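Local coordinates for protein BAT-2 beta-lactamase (Bacillus atrophaeus, PDB 6W5G) that probably hydrolyses the beta-lactam ring of antibiotics, as class D serine beta-lactamases do, at residues D40-D45 / T255-K260; E65-E70 / V241-A246; E185-P188 / I193-T196. All coordinates share one frame; numbering follows the deposited sequence. Where two conformers were deposited one is given.

Contact 1: D40-D45 / T255-K260; sequences DEFFKD and TTDILK
Phe-42, on a short 3-10 turn, lays its ring against Asp-257 and Ile-258 of helix 248-261, the C-terminal helix that packs on the antiparallel sheet of the penicillin-recognising fold. From CB, which heads toward the helix, chi1 of -57° sets CG anti to the carbonyl carbon and swings the ring over the helix backbone. CG itself stays 4.2 Å from Ile-258 CG1, whereas CD2 makes the closer approach to the same methylene, at 3.5 Å, and CE2 follows behind it. Across the ring CE1 presses against Asp-257 CB, also at 3.5 Å, with CD1 beside it. CZ, the tip, lies near Asp-257 CB and the carbonyl oxygen of that residue. One ring face thus covers the peptide between the two helix residues, Asp-257 C and Ile-258 N. A flat aromatic suits this place, since it spreads over main chain and methylenes without needing a polar partner. Asp-257 serves through its CB, its carboxylate plane turned 40° from the ring. Ile-258 also sends CD1 to Phe-43, whose buried ring stacks with Tyr-63 and, like the isoleucine, touches Phe-50 of strand 48-54. Glu-41 adds a salt bridge to Lys-261, while its aliphatic stem backs the Phe-42 ring from the opposite face, CG standing 3.6 Å above the plane and over the centre.

Contact 2: E65-E70 / V241-A246; sequences ESRAKE and VTNVDA
Arg-67 of the short helix 65-68 faces Asn-243 near the end of strand 236-244 with their CA atoms 8.3 Å apart, a gap that the long arginine side chain spans. Chi1 of -167° turns the arginine away from its own backbone N, and the chain then runs extended from CG to NE, long enough to reach the strand and cross the asparagine at about a right angle. NE donates to Asn-243 OD1 over 2.7 Å, with 158° at the hydrogen. The oxygen lies near the guanidinium plane, but the donor is tilted 32° from the carbonyl plane. NH1 adds a weak second bond to Asn-243 OD1 at 3.3 Å, and Gln-72 NE2 brings a third donor to this buried oxygen. One guanidinium face covers Val-244 CA and Asp-245 N, where an inverse gamma turn centred on Asp-245 ends the strand. NH2 forms a salt bridge with Asp-47, whose backbone N is held in turn by Asp-245 OD1. Arginine suits the place because its several N-H groups can serve a neutral amide and a carboxylate together. The result is polar helix-to-sheet packing, joining the helix after strand 59-63 to the central antiparallel sheet of the penicillin-binding-protein-like fold.

Contact 3: E185-P188 / I193-T196; sequences EDLP and IMKT
Glu-185, just beyond the end of helix 172-184, approaches Met-194 of helix 191-200, their CA atoms 6.9 Å apart, as the chain leaves one helix and turns back past the next. The methionine side chain points from the second helix toward the turn. Its chain is extended at chi2 and then bent at chi3, -73°, which carries the methyl CE to Glu-185 CB at 3.6 Å and sets SD beside Glu-185 CA. SD also lies 3.9 Å from Leu-187 CB, touching the leucine at the root of its side chain. A flexible, polarisable thioether suits a buried place walled by such mixed surfaces. Leu-182 of the preceding helix and Leu-84 of helix 81-88 also meet this side chain, while Leu-187 packs back on Phe-178, His-181 and Leu-182.

The turn is a Schellman motif: Asp-186 N bonds to His-181 O and Glu-185 N to Leu-182 O, with Glu-185 the C-prime residue at a positive phi of 60°. Glycine is commonest there; here a glutamate adopts the left-handed conformation, less favoured for residues with a CB, and sends its carboxylate to the second helix.

Its chain, extended beyond CG, passes Met-194 obliquely and meets Lys-195 at about a right angle. The lysine, bent at chi2 and chi4, curls back so that NZ reaches OE2 of Glu-185 at 2.8 Å in a salt bridge, on the syn side and 27° out of the carboxylate plane. A weak bond runs from Lys-195 NZ to Glu-185 OE1, at 3.1 Å. Lys-191 also forms a salt bridge with Glu-185 OE1, and Lys-198 with OE2.

In the fold
Contacts 1 and 2 lie on the same side of the chain's centre, about 13 Å apart between centres, and share consecutive elements: strand 236-244 leads into helix 248-261, and Thr-242 OG1 meets Thr-255 OG1 in a probable hydrogen bond at 2.7 Å. Contact 3 sits on the opposite side, its centre about 30 Å from that of contact 1 and about 25 Å from that of contact 2. All three are partly buried, yet their chemistry differs. Contact 1 packs aromatic and aliphatic groups on a helix, contact 2 joins helix to strand through a guanidinium and an amide, and contact 3 sets a buried methionine beneath an outer salt bridge. Contacts 1 and 2 join distant sequence; contact 3 is local.

Contact 1: D40-D45 / T255-K260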
ATOM      1  N   ASP A  40     -14.172 -17.082   2.388  1.00 16.61           N
ATOM      2  CA  ASP A  40     -14.064 -17.726   3.696  1.00 17.86           C
ATOM      3  C   ASP A  40     -12.890 -18.688   3.755  1.00 17.94           C
ATOM      4  O   ASP A  40     -12.187 -18.765   4.771  1.00 18.63           O
ATOM      5  CB  ASP A  40     -15.348 -18.502   4.002  1.00 19.66           C
ATOM      6  CG  ASP A  40     -16.533 -17.602   4.312  1.00 22.62           C
ATOM      7  OD1 ASP A  40     -16.361 -16.373   4.418  1.00 22.80           O
ATOM      8  OD2 ASP A  40     -17.651 -18.144   4.458  1.00 24.99           O
ATOM      9  N   GLU A  41     -12.674 -19.452   2.679  1.00 17.11           N
ATOM     10  CA  GLU A  41     -11.628 -20.467   2.694  1.00 17.20           C
ATOM     11  C   GLU A  41     -10.242 -19.876   2.903  1.00 17.18           C
ATOM     12  O   GLU A  41      -9.355 -20.572   3.407  1.00 20.21           O
ATOM     13  CB  GLU A  41     -11.676 -21.325   1.422  1.00 18.04           C
ATOM     14  CG  GLU A  41     -11.312 -20.604   0.116  1.00 18.50           C
ATOM     15  CD  GLU A  41     -12.523 -20.005  -0.601  1.00 19.50           C
ATOM     16  OE1 GLU A  41     -13.386 -19.399   0.075  1.00 20.39           O
ATOM     17  OE2 GLU A  41     -12.613 -20.148  -1.840  1.00 19.24           O
ATOM     18  N   PHE A  42     -10.031 -18.611   2.555  1.00 15.04           N
ATOM     19  CA  PHE A  42      -8.698 -18.037   2.669  1.00 15.41           C
ATOM     20  C   PHE A  42      -8.430 -17.406   4.023  1.00 16.58           C
ATOM     21  O   PHE A  42      -7.288 -17.016   4.294  1.00 18.94           O
ATOM     22  CB  PHE A  42      -8.441 -17.053   1.526  1.00 15.17           C
ATOM     23  CG  PHE A  42      -8.597 -17.678   0.177  1.00 16.39           C
ATOM     24  CD1 PHE A  42      -7.699 -18.650  -0.249  1.00 18.65           C
ATOM     25  CD2 PHE A  42      -9.652 -17.331  -0.655  1.00 17.69           C
ATOM     26  CE1 PHE A  42      -7.837 -19.245  -1.485  1.00 19.55           C
ATOM     27  CE2 PHE A  42      -9.791 -17.921  -1.892  1.00 18.36           C
ATOM     28  CZ  PHE A  42      -8.883 -18.879  -2.310  1.00 18.79           C
ATOM     29  N   PHE A  43      -9.440 -17.325   4.887  1.00 16.86           N
ATOM     30  CA  PHE A  43      -9.284 -16.733   6.210  1.00 18.46           C
ATOM     31  C   PHE A  43      -9.514 -17.738   7.332  1.00 21.39           C
ATOM     32  O   PHE A  43      -9.702 -17.341   8.483  1.00 21.58           O
ATOM     33  CB  PHE A  43     -10.175 -15.500   6.361  1.00 17.13           C
ATOM     34  CG  PHE A  43      -9.720 -14.324   5.545  1.00 15.58           C
ATOM     35  CD1 PHE A  43      -8.799 -13.419   6.064  1.00 14.88           C
ATOM     36  CD2 PHE A  43     -10.201 -14.120   4.261  1.00 14.85           C
ATOM     37  CE1 PHE A  43      -8.372 -12.323   5.318  1.00 13.80           C
ATOM     38  CE2 PHE A  43      -9.784 -13.030   3.510  1.00 14.14           C
ATOM     39  CZ  PHE A  43      -8.864 -12.129   4.039  1.00 14.02           C
ATOM     40  N   LYS A  44      -9.497 -19.031   7.022  1.00 24.52           N
ATOM     41  CA  LYS A  44      -9.639 -20.035   8.070  1.00 27.39           C
ATOM     42  C   LYS A  44      -8.469 -19.950   9.045  1.00 27.39           C
ATOM     43  O   LYS A  44      -7.305 -19.891   8.640  1.00 27.20           O
ATOM     44  CB  LYS A  44      -9.719 -21.430   7.455  1.00 30.57           C
ATOM     45  CG  LYS A  44     -10.841 -21.615   6.446  1.00 33.63           C
ATOM     46  CD  LYS A  44     -10.911 -23.067   5.984  1.00 35.63           C
ATOM     47  CE  LYS A  44     -10.458 -23.238   4.546  1.00 36.98           C
ATOM     48  NZ  LYS A  44      -8.980 -23.289   4.421  1.00 37.60           N
ATOM     49  N   ASP A  45      -8.784 -19.926  10.339  1.00 28.20           N
ATOM     50  CA  ASP A  45      -7.800 -19.795  11.418  1.00 29.85           C
ATOM     51  C   ASP A  45      -7.050 -18.472  11.376  1.00 26.31           C
ATOM     52  O   ASP A  45      -5.983 -18.348  11.981  1.00 26.29           O
ATOM     53  CB  ASP A  45      -6.805 -20.965  11.463  1.00 33.70           C
ATOM     54  CG  ASP A  45      -7.484 -22.308  11.383  1.00 38.12           C
ATOM     55  OD1 ASP A  45      -8.522 -22.482  12.060  1.00 38.91           O
ATOM     56  OD2 ASP A  45      -6.976 -23.189  10.655  1.00 40.88           O
ATOM     57  N   THR A 255      -4.467 -12.317  -1.028  1.00 10.18           N
ATOM     58  CA  THR A 255      -5.024 -11.477  -2.085  1.00 10.18           C
ATOM     59  C   THR A 255      -4.896 -12.149  -3.440  1.00 10.01           C
ATOM     60  O   THR A 255      -5.876 -12.248  -4.191  1.00 10.22           O
ATOM     61  CB  THR A 255      -4.314 -10.125  -2.125  1.00  9.66           C
ATOM     62  OG1 THR A 255      -4.367  -9.507  -0.837  1.00 10.63           O
ATOM     63  CG2 THR A 255      -5.006  -9.212  -3.128  1.00  9.28           C
ATOM     64  N   THR A 256      -3.691 -12.618  -3.774  1.00 10.29           N
ATOM     65  CA  THR A 256      -3.520 -13.236  -5.085  1.00 10.02           C
ATOM     66  C   THR A 256      -4.319 -14.530  -5.206  1.00 10.57           C
ATOM     67  O   THR A 256      -4.828 -14.826  -6.290  1.00 10.87           O
ATOM     68  CB  THR A 256      -2.039 -13.406  -5.452  1.00 11.50           C
ATOM     69  OG1 THR A 256      -1.363 -14.208  -4.468  1.00 11.80           O
ATOM     70  CG2 THR A 256      -1.370 -12.040  -5.538  1.00 12.10           C
ATOM     71  N   ASP A 257      -4.463 -15.292  -4.114  1.00 10.26           N
ATOM     72  CA  ASP A 257      -5.310 -16.485  -4.158  1.00 11.04           C
ATOM     73  C   ASP A 257      -6.747 -16.116  -4.522  1.00 10.42           C
ATOM     74  O   ASP A 257      -7.384 -16.793  -5.336  1.00 11.81           O
ATOM     75  CB  ASP A 257      -5.286 -17.217  -2.811  1.00 13.29           C
ATOM     76  CG  ASP A 257      -4.045 -18.090  -2.630  1.00 15.27           C
ATOM     77  OD1 ASP A 257      -3.275 -18.262  -3.601  1.00 15.86           O
ATOM     78  OD2 ASP A 257      -3.831 -18.602  -1.503  1.00 17.03           O
ATOM     79  N   ILE A 258      -7.268 -15.035  -3.932  1.00 10.60           N
ATOM     80  CA  ILE A 258      -8.632 -14.600  -4.232  1.00  9.89           C
ATOM     81  C   ILE A 258      -8.732 -14.133  -5.680  1.00 10.73           C
ATOM     82  O   ILE A 258      -9.672 -14.489  -6.402  1.00 10.73           O
ATOM     83  CB  ILE A 258      -9.072 -13.500  -3.249  1.00 10.11           C
ATOM     84  CG1 ILE A 258      -9.222 -14.075  -1.839  1.00 11.92           C
ATOM     85  CG2 ILE A 258     -10.382 -12.862  -3.714  1.00 11.32           C
ATOM     86  CD1 ILE A 258      -9.245 -13.005  -0.748  1.00 11.40           C
ATOM     87  N   LEU A 259      -7.774 -13.311  -6.123  1.00 10.69           N
ATOM     88  CA  LEU A 259      -7.832 -12.786  -7.487  1.00 11.39           C
ATOM     89  C   LEU A 259      -7.678 -13.891  -8.527  1.00 11.96           C
ATOM     90  O   LEU A 259      -8.272 -13.807  -9.610  1.00 12.60           O
ATOM     91  CB  LEU A 259      -6.776 -11.700  -7.688  1.00 10.93           C
ATOM     92  CG  LEU A 259      -6.930 -10.462  -6.794  1.00 11.32           C
ATOM     93  CD1 LEU A 259      -5.760  -9.507  -7.006  1.00 11.12           C
ATOM     94  CD2 LEU A 259      -8.251  -9.742  -7.037  1.00 12.18           C
ATOM     95  N   LYS A 260      -6.892 -14.926  -8.219  1.00 11.99           N
ATOM     96  CA  LYS A 260      -6.802 -16.084  -9.108  1.00 11.94           C
ATOM     97  C   LYS A 260      -8.111 -16.863  -9.130  1.00 12.53           C
ATOM     98  O   LYS A 260      -8.571 -17.282 -10.203  1.00 12.68           O
ATOM     99  CB  LYS A 260      -5.666 -17.014  -8.674  1.00 12.05           C
ATOM    100  CG  LYS A 260      -4.277 -16.459  -8.896  1.00 12.11           C
ATOM    101  CD  LYS A 260      -3.247 -17.309  -8.175  1.00 11.77           C
ATOM    102  CE  LYS A 260      -1.833 -16.773  -8.375  1.00 12.94           C
ATOM    103  NZ  LYS A 260      -0.797 -17.637  -7.722  1.00 13.18           N
TER

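Contact 2: E65-E70 / V241-A246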
ATOM      1  N   GLU A  65     -16.480  -6.897   8.162  1.00 14.45           N
ATOM      2  CA  GLU A  65     -16.642  -5.448   8.160  1.00 15.76           C
ATOM      3  C   GLU A  65     -16.147  -4.813   9.456  1.00 14.88           C
ATOM      4  O   GLU A  65     -15.680  -3.667   9.439  1.00 14.31           O
ATOM      5  CB  GLU A  65     -18.091  -5.062   7.882  1.00 20.42           C
ATOM      6  CG  GLU A  65     -18.226  -3.576   7.619  1.00 25.08           C
ATOM      7  CD  GLU A  65     -19.597  -3.165   7.135  1.00 28.49           C
ATOM      8  OE1 GLU A  65     -20.514  -4.011   7.080  1.00 31.01           O
ATOM      9  OE2 GLU A  65     -19.760  -1.976   6.816  1.00 30.60           O
ATOM     10  N   SER A  66     -16.238  -5.528  10.580  1.00 16.01           N
ATOM     11  CA  SER A  66     -15.770  -4.971  11.846  0.52 16.59           C
ATOM     12  C   SER A  66     -14.282  -4.655  11.788  1.00 16.02           C
ATOM     13  O   SER A  66     -13.846  -3.573  12.199  1.00 16.74           O
ATOM     14  CB  SER A  66     -16.071  -5.940  12.986  0.52 17.69           C
ATOM     15  OG  SER A  66     -17.467  -6.084  13.165  0.52 18.95           O
ATOM     16  N   ARG A  67     -13.481  -5.593  11.279  1.00 14.16           N
ATOM     17  CA  ARG A  67     -12.057  -5.319  11.149  1.00 13.90           C
ATOM     18  C   ARG A  67     -11.781  -4.300  10.049  1.00 13.07           C
ATOM     19  O   ARG A  67     -10.829  -3.514  10.155  1.00 12.37           O
ATOM     20  CB  ARG A  67     -11.292  -6.620  10.897  1.00 14.30           C
ATOM     21  CG  ARG A  67      -9.793  -6.467  11.051  1.00 14.70           C
ATOM     22  CD  ARG A  67      -9.031  -7.775  10.910  1.00 15.42           C
ATOM     23  NE  ARG A  67      -7.608  -7.462  10.862  1.00 14.14           N
ATOM     24  CZ  ARG A  67      -6.707  -7.794  11.782  1.00 13.86           C
ATOM     25  NH1 ARG A  67      -5.460  -7.385  11.631  1.00 15.47           N
ATOM     26  NH2 ARG A  67      -7.033  -8.536  12.838  1.00 15.39           N
ATOM     27  N   ALA A  68     -12.611  -4.284   8.998  1.00 11.98           N
ATOM     28  CA  ALA A  68     -12.400  -3.335   7.909  1.00 12.36           C
ATOM     29  C   ALA A  68     -12.500  -1.896   8.397  1.00 11.89           C
ATOM     30  O   ALA A  68     -11.893  -0.995   7.804  1.00 11.68           O
ATOM     31  CB  ALA A  68     -13.416  -3.582   6.793  1.00 12.62           C
ATOM     32  N   LYS A  69     -13.265  -1.661   9.468  1.00 12.91           N
ATOM     33  CA  LYS A  69     -13.459  -0.327  10.028  1.00 13.29           C
ATOM     34  C   LYS A  69     -12.437   0.044  11.098  1.00 12.68           C
ATOM     35  O   LYS A  69     -12.429   1.195  11.547  1.00 14.19           O
ATOM     36  CB  LYS A  69     -14.873  -0.204  10.621  1.00 15.36           C
ATOM     37  CG  LYS A  69     -15.982  -0.227   9.581  1.00 19.14           C
ATOM     38  CD  LYS A  69     -17.350  -0.304  10.239  1.00 22.45           C
ATOM     39  CE  LYS A  69     -18.471  -0.163   9.215  1.00 25.51           C
ATOM     40  NZ  LYS A  69     -19.812  -0.090   9.870  1.00 27.64           N
ATOM     41  N   GLU A  70     -11.583  -0.888  11.513  1.00 12.95           N
ATOM     42  CA  GLU A  70     -10.671  -0.684  12.635  1.00 13.56           C
ATOM     43  C   GLU A  70      -9.404   0.018  12.158  1.00 12.24           C
ATOM     44  O   GLU A  70      -8.664  -0.521  11.325  1.00 12.54           O
ATOM     45  CB  GLU A  70     -10.303  -2.043  13.219  1.00 15.11           C
ATOM     46  CG  GLU A  70      -9.535  -2.024  14.513  1.00 19.93           C
ATOM     47  CD  GLU A  70      -9.489  -3.410  15.149  0.33 22.85           C
ATOM     48  OE1 GLU A  70     -10.061  -4.352  14.547  0.43 25.18           O
ATOM     49  OE2 GLU A  70      -8.887  -3.557  16.236  0.36 22.90           O
ATOM     50  N   VAL A 241      -7.989  -4.343  -0.702  1.00  9.16           N
ATOM     51  CA  VAL A 241      -7.228  -4.221   0.535  1.00  8.72           C
ATOM     52  C   VAL A 241      -7.367  -5.532   1.290  1.00  9.48           C
ATOM     53  O   VAL A 241      -8.487  -6.001   1.518  1.00 10.67           O
ATOM     54  CB  VAL A 241      -7.743  -3.064   1.412  1.00  9.92           C
ATOM     55  CG1 VAL A 241      -7.167  -3.167   2.828  1.00 11.03           C
ATOM     56  CG2 VAL A 241      -7.412  -1.717   0.783  1.00 10.89           C
ATOM     57  N   THR A 242      -6.240  -6.121   1.680  1.00  9.16           N
ATOM     58  CA  THR A 242      -6.224  -7.235   2.615  1.00  8.83           C
ATOM     59  C   THR A 242      -5.472  -6.794   3.858  1.00  8.71           C
ATOM     60  O   THR A 242      -4.416  -6.162   3.754  1.00  9.89           O
ATOM     61  CB  THR A 242      -5.552  -8.451   1.986  1.00  9.71           C
ATOM     62  OG1 THR A 242      -6.322  -8.866   0.853  1.00 11.46           O
ATOM     63  CG2 THR A 242      -5.472  -9.595   2.988  1.00 11.00           C
ATOM     64  N   ASN A 243      -6.025  -7.114   5.029  1.00  8.33           N
ATOM     65  CA  ASN A 243      -5.432  -6.749   6.309  1.00  9.10           C
ATOM     66  C   ASN A 243      -5.687  -7.928   7.235  1.00  9.61           C
ATOM     67  O   ASN A 243      -6.815  -8.411   7.314  1.00 12.10           O
ATOM     68  CB  ASN A 243      -6.084  -5.451   6.823  1.00 10.35           C
ATOM     69  CG  ASN A 243      -5.851  -5.205   8.300  1.00 12.41           C
ATOM     70  OD1 ASN A 243      -6.690  -5.544   9.127  1.00 14.16           O
ATOM     71  ND2 ASN A 243      -4.743  -4.556   8.632  1.00 12.38           N
ATOM     72  N   VAL A 244      -4.649  -8.427   7.904  1.00  9.74           N
ATOM     73  CA  VAL A 244      -4.738  -9.737   8.542  1.00 11.12           C
ATOM     74  C   VAL A 244      -3.742  -9.799   9.690  1.00 10.49           C
ATOM     75  O   VAL A 244      -2.762  -9.051   9.725  1.00 10.96           O
ATOM     76  CB  VAL A 244      -4.492 -10.859   7.497  1.00 12.03           C
ATOM     77  CG1 VAL A 244      -3.050 -10.789   6.952  1.00 12.84           C
ATOM     78  CG2 VAL A 244      -4.825 -12.243   8.061  1.00 13.91           C
ATOM     79  N   ASP A 245      -3.994 -10.707  10.639  1.00 11.29           N
ATOM     80  CA  ASP A 245      -3.105 -10.935  11.774  1.00 12.88           C
ATOM     81  C   ASP A 245      -1.946 -11.855  11.403  1.00 12.95           C
ATOM     82  O   ASP A 245      -1.691 -12.862  12.075  1.00 14.44           O
ATOM     83  CB  ASP A 245      -3.892 -11.444  12.988  1.00 13.41           C
ATOM     84  CG  ASP A 245      -4.481 -12.847  12.787  1.00 14.56           C
ATOM     85  OD1 ASP A 245      -4.685 -13.268  11.630  1.00 15.14           O
ATOM     86  OD2 ASP A 245      -4.749 -13.527  13.809  1.00 17.29           O
ATOM     87  N   ALA A 246      -1.230 -11.500  10.341  1.00 11.69           N
ATOM     88  CA  ALA A 246      -0.107 -12.283   9.825  1.00 11.69           C
ATOM     89  C   ALA A 246       0.796 -11.326   9.058  1.00 11.82           C
ATOM     90  O   ALA A 246       0.583 -10.113   9.076  1.00 12.07           O
ATOM     91  CB  ALA A 246      -0.606 -13.435   8.943  1.00 13.43           C
TER

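Contact 3: E185-P188 / I193-T196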
ATOM      1  N   GLU A 185      -7.034   9.166  -9.720  1.00 13.57           N
ATOM      2  CA  GLU A 185      -6.314  10.441  -9.737  1.00 13.92           C
ATOM      3  C   GLU A 185      -7.181  11.589  -9.225  1.00 15.66           C
ATOM      4  O   GLU A 185      -7.087  12.733  -9.684  1.00 17.38           O
ATOM      5  CB  GLU A 185      -5.648  10.713 -11.086  1.00 14.63           C
ATOM      6  CG  GLU A 185      -4.794   9.512 -11.442  1.00 14.77           C
ATOM      7  CD  GLU A 185      -3.857   9.715 -12.594  1.00 15.33           C
ATOM      8  OE1 GLU A 185      -3.816  10.821 -13.182  1.00 15.52           O
ATOM      9  OE2 GLU A 185      -3.156   8.740 -12.910  1.00 16.89           O
ATOM     10  N   ASP A 186      -8.027  11.257  -8.254  1.00 16.02           N
ATOM     11  CA  ASP A 186      -8.780  12.222  -7.455  1.00 18.83           C
ATOM     12  C   ASP A 186      -8.007  12.535  -6.172  1.00 17.50           C
ATOM     13  O   ASP A 186      -8.490  12.339  -5.057  1.00 19.28           O
ATOM     14  CB  ASP A 186     -10.158  11.659  -7.123  1.00 21.43           C
ATOM     15  CG  ASP A 186     -11.048  11.511  -8.343  1.00 27.71           C
ATOM     16  OD1 ASP A 186     -10.913  12.317  -9.292  1.00 31.30           O
ATOM     17  OD2 ASP A 186     -11.893  10.587  -8.342  1.00 28.78           O
ATOM     18  N   LEU A 187      -6.777  12.993  -6.350  1.00 15.54           N
ATOM     19  CA  LEU A 187      -5.920  13.461  -5.273  1.00 13.63           C
ATOM     20  C   LEU A 187      -5.258  14.742  -5.743  1.00 13.76           C
ATOM     21  O   LEU A 187      -5.103  14.958  -6.950  1.00 16.23           O
ATOM     22  CB  LEU A 187      -4.819  12.440  -4.953  1.00 13.89           C
ATOM     23  CG  LEU A 187      -5.254  11.141  -4.279  1.00 13.15           C
ATOM     24  CD1 LEU A 187      -4.084  10.172  -4.200  1.00 14.08           C
ATOM     25  CD2 LEU A 187      -5.860  11.390  -2.896  1.00 13.48           C
ATOM     26  N   PRO A 188      -4.830  15.599  -4.819  1.00 13.30           N
ATOM     27  CA  PRO A 188      -4.219  16.875  -5.223  1.00 14.42           C
ATOM     28  C   PRO A 188      -2.735  16.789  -5.554  1.00 15.15           C
ATOM     29  O   PRO A 188      -1.952  17.642  -5.127  1.00 17.29           O
ATOM     30  CB  PRO A 188      -4.465  17.779  -4.010  1.00 16.59           C
ATOM     31  CG  PRO A 188      -4.531  16.850  -2.857  1.00 17.22           C
ATOM     32  CD  PRO A 188      -5.026  15.507  -3.362  1.00 15.30           C
ATOM     33  N   ILE A 193       3.043  12.514 -11.361  1.00 10.64           N
ATOM     34  CA  ILE A 193       3.528  11.940 -10.110  1.00 11.19           C
ATOM     35  C   ILE A 193       2.691  10.727  -9.717  1.00 10.49           C
ATOM     36  O   ILE A 193       3.224   9.694  -9.286  1.00 10.66           O
ATOM     37  CB  ILE A 193       3.561  13.014  -9.011  1.00 11.20           C
ATOM     38  CG1 ILE A 193       4.706  13.990  -9.279  1.00 11.73           C
ATOM     39  CG2 ILE A 193       3.704  12.375  -7.630  1.00 11.19           C
ATOM     40  CD1 ILE A 193       4.746  15.157  -8.324  1.00 12.63           C
ATOM     41  N   MET A 194       1.374  10.823  -9.873  1.00  9.69           N
ATOM     42  CA  MET A 194       0.523   9.677  -9.580  1.00 10.11           C
ATOM     43  C   MET A 194       0.789   8.523 -10.539  1.00 10.53           C
ATOM     44  O   MET A 194       0.810   7.363 -10.121  1.00 11.09           O
ATOM     45  CB  MET A 194      -0.944  10.095  -9.593  1.00 10.10           C
ATOM     46  CG  MET A 194      -1.277  10.960  -8.391  1.00 10.82           C
ATOM     47  SD  MET A 194      -2.999  11.469  -8.246  1.00 11.90           S
ATOM     48  CE  MET A 194      -3.140  12.699  -9.544  1.00 12.77           C
ATOM     49  N   LYS A 195       1.013   8.820 -11.826  1.00 10.28           N
ATOM     50  CA  LYS A 195       1.382   7.762 -12.761  1.00 10.60           C
ATOM     51  C   LYS A 195       2.683   7.083 -12.337  1.00 10.09           C
ATOM     52  O   LYS A 195       2.789   5.852 -12.383  1.00 10.61           O
ATOM     53  CB  LYS A 195       1.504   8.314 -14.184  1.00 12.52           C
ATOM     54  CG  LYS A 195       0.194   8.801 -14.809  1.00 14.26           C
ATOM     55  CD  LYS A 195      -0.818   7.670 -15.005  1.00 15.15           C
ATOM     56  CE  LYS A 195      -1.907   8.028 -16.029  1.00 15.63           C
ATOM     57  NZ  LYS A 195      -2.739   9.210 -15.629  1.00 16.06           N
ATOM     58  N   THR A 196       3.682   7.871 -11.914  1.00  9.73           N
ATOM     59  CA  THR A 196       4.971   7.310 -11.513  1.00 10.46           C
ATOM     60  C   THR A 196       4.825   6.391 -10.306  1.00  9.25           C
ATOM     61  O   THR A 196       5.376   5.281 -10.283  1.00  9.76           O
ATOM     62  CB  THR A 196       5.951   8.443 -11.201  1.00 10.99           C
ATOM     63  OG1 THR A 196       6.219   9.180 -12.397  1.00 12.95           O
ATOM     64  CG2 THR A 196       7.267   7.893 -10.637  1.00 12.06           C
TER